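Local coordinates for 6b protein (Agrobacterium vitis, PDB 3AQ2) that disturbs plant cell proliferation, probably through the host microRNA machinery, and adopts an ADP-ribosylation-type fold as a RolB/RolC family member, at residues Asn109-Gln114 and Arg147-Arg152. Residues are numbered along the deposited sequence; the frame is centred on the assembly and turned at random.
Sequences NAILQQ and RTDVIR
I111 of helix 105-115 faces D149 of strand 143-151 with their CA atoms 9.8 Å apart, a spacing that leaves the meeting to side chains. It illustrates how an ion pair can offer a hydrocarbon group a surface to rest on. R147 and D149, two apart on one strand and both directed at the helix, form a side-on, bidentate salt bridge: R147 NE reaches D149 OD1 at 2.8 Å, while R147 NH2 holds D149 OD2 almost straight, at 172°. Both oxygens are met on the syn side and lie close to the guanidinium plane, but the carboxylate is tilted, leaving NE 28° out of its plane. Against this pair comes one methyl. A chi1 of -63° sets I111 CG1 beside the backbone N and leaves CG2 anti to it, where it touches R147 NH2 obliquely at 3.6 Å and D149 OD2 at 3.9 Å. S115, one turn after I111, hydrogen-bonds R147 NH1 through its OG, and W158 adds a cation-pi contact to R147, which should restrict the guanidinium's rotation. This helix-on-sheet contact joins helix 105-115 to an edge strand of the three-stranded antiparallel sheet, I111 and L112 also packing on W158 of its central strand, in this ADP-ribosylation-type fold.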
loop_
_atom_site.group_PDB
_atom_site.type_symbol
_atom_site.label_atom_id
_atom_site.label_comp_id
_atom_site.label_asym_id
_atom_site.label_seq_id
_atom_site.Cartn_x
_atom_site.Cartn_y
_atom_site.Cartn_z
ATOM N N ASN A 109 -9.700 -7.782 9.071
ATOM C CA ASN A 109 -10.874 -7.147 8.494
ATOM C C ASN A 109 -11.634 -6.320 9.530
ATOM O O ASN A 109 -12.114 -5.233 9.217
ATOM C CB ASN A 109 -11.813 -8.163 7.862
ATOM C CG ASN A 109 -12.947 -7.492 7.121
ATOM O OD1 ASN A 109 -12.750 -6.884 6.051
ATOM N ND2 ASN A 109 -14.125 -7.560 7.693
ATOM N N ALA A 110 -11.714 -6.816 10.764
ATOM C CA ALA A 110 -12.366 -6.053 11.838
ATOM C C ALA A 110 -11.668 -4.710 12.095
ATOM O O ALA A 110 -12.329 -3.673 12.271
ATOM C CB ALA A 110 -12.443 -6.874 13.126
ATOM N N ILE A 111 -10.339 -4.731 12.111
ATOM C CA ILE A 111 -9.579 -3.502 12.326
ATOM C C ILE A 111 -9.722 -2.546 11.134
ATOM O O ILE A 111 -9.890 -1.324 11.316
ATOM C CB ILE A 111 -8.109 -3.814 12.636
ATOM C CG1 ILE A 111 -8.020 -4.621 13.942
ATOM C CG2 ILE A 111 -7.282 -2.519 12.759
ATOM C CD1 ILE A 111 -6.595 -5.024 14.318
ATOM N N LEU A 112 -9.678 -3.110 9.927
ATOM C CA LEU A 112 -9.843 -2.315 8.706
ATOM C C LEU A 112 -11.204 -1.622 8.621
ATOM O O LEU A 112 -11.296 -0.460 8.189
ATOM C CB LEU A 112 -9.614 -3.180 7.467
ATOM C CG LEU A 112 -8.156 -3.574 7.215
ATOM C CD1 LEU A 112 -8.098 -4.714 6.215
ATOM C CD2 LEU A 112 -7.306 -2.347 6.754
ATOM N N GLN A 113 -12.256 -2.323 9.044
ATOM C CA GLN A 113 -13.593 -1.736 9.065
ATOM C C GLN A 113 -13.670 -0.538 9.989
ATOM O O GLN A 113 -14.360 0.433 9.682
ATOM C CB GLN A 113 -14.643 -2.752 9.490
ATOM C CG GLN A 113 -15.008 -3.725 8.400
ATOM C CD GLN A 113 -16.219 -4.559 8.765
ATOM O OE1 GLN A 113 -17.052 -4.142 9.579
ATOM N NE2 GLN A 113 -16.339 -5.731 8.154
ATOM N N GLN A 114 -12.975 -0.613 11.120
ATOM C CA GLN A 114 -12.974 0.493 12.070
ATOM C C GLN A 114 -12.112 1.661 11.571
ATOM O O GLN A 114 -12.344 2.810 11.957
ATOM C CB GLN A 114 -12.521 0.017 13.456
ATOM C CG GLN A 114 -13.015 0.891 14.648
ATOM C CD GLN A 114 -14.540 1.077 14.714
ATOM O OE1 GLN A 114 -15.309 0.338 14.087
ATOM N NE2 GLN A 114 -14.979 2.082 15.480
ATOM N N ARG A 147 -2.585 6.677 13.273
ATOM C CA ARG A 147 -2.801 5.886 14.479
ATOM C C ARG A 147 -1.635 4.938 14.685
ATOM O O ARG A 147 -0.897 4.654 13.750
ATOM C CB ARG A 147 -4.096 5.070 14.340
ATOM C CG ARG A 147 -4.654 4.555 15.660
ATOM C CD ARG A 147 -5.943 3.796 15.431
ATOM N NE ARG A 147 -5.770 2.463 14.844
ATOM C CZ ARG A 147 -6.270 2.070 13.673
ATOM N NH1 ARG A 147 -6.950 2.911 12.894
ATOM N NH2 ARG A 147 -6.076 0.830 13.263
ATOM N N THR A 148 -1.493 4.453 15.916
ATOM C CA THR A 148 -0.563 3.369 16.236
ATOM C C THR A 148 -1.311 2.295 17.035
ATOM O O THR A 148 -1.945 2.614 18.043
ATOM C CB THR A 148 0.626 3.907 17.043
ATOM O OG1 THR A 148 1.268 4.942 16.286
ATOM C CG2 THR A 148 1.640 2.807 17.366
ATOM N N ASP A 149 -1.255 1.051 16.561
ATOM C CA ASP A 149 -1.799 -0.097 17.289
ATOM C C ASP A 149 -0.660 -0.916 17.882
ATOM O O ASP A 149 0.402 -1.050 17.263
ATOM C CB ASP A 149 -2.629 -0.999 16.369
ATOM C CG ASP A 149 -3.894 -0.330 15.852
ATOM O OD1 ASP A 149 -4.381 0.648 16.472
ATOM O OD2 ASP A 149 -4.413 -0.810 14.828
ATOM N N VAL A 150 -0.890 -1.489 19.063
ATOM C CA VAL A 150 0.123 -2.289 19.736
ATOM C C VAL A 150 -0.365 -3.736 19.800
ATOM O O VAL A 150 -1.425 -4.003 20.357
ATOM C CB VAL A 150 0.407 -1.742 21.155
ATOM C CG1 VAL A 150 1.353 -2.667 21.939
ATOM C CG2 VAL A 150 0.947 -0.316 21.079
ATOM N N ILE A 151 0.407 -4.649 19.217
ATOM C CA ILE A 151 0.097 -6.081 19.235
ATOM C C ILE A 151 1.337 -6.830 19.706
ATOM O O ILE A 151 2.432 -6.588 19.203
ATOM C CB ILE A 151 -0.323 -6.570 17.816
ATOM C CG1 ILE A 151 -1.676 -5.973 17.392
ATOM C CG2 ILE A 151 -0.343 -8.105 17.732
ATOM C CD1 ILE A 151 -2.883 -6.573 18.105
ATOM N N ARG A 152 1.161 -7.739 20.673
ATOM C CA ARG A 152 2.265 -8.506 21.258
ATOM C C ARG A 152 3.422 -7.573 21.627
ATOM O O ARG A 152 4.597 -7.883 21.393
ATOM C CB ARG A 152 2.718 -9.655 20.332
ATOM C CG ARG A 152 1.624 -10.694 20.024
ATOM C CD ARG A 152 2.139 -11.912 19.216
ATOM N NE ARG A 152 2.330 -11.640 17.787
ATOM C CZ ARG A 152 1.372 -11.657 16.856
ATOM N NH1 ARG A 152 0.111 -11.938 17.164
ATOM N NH2 ARG A 152 1.682 -11.405 15.593
#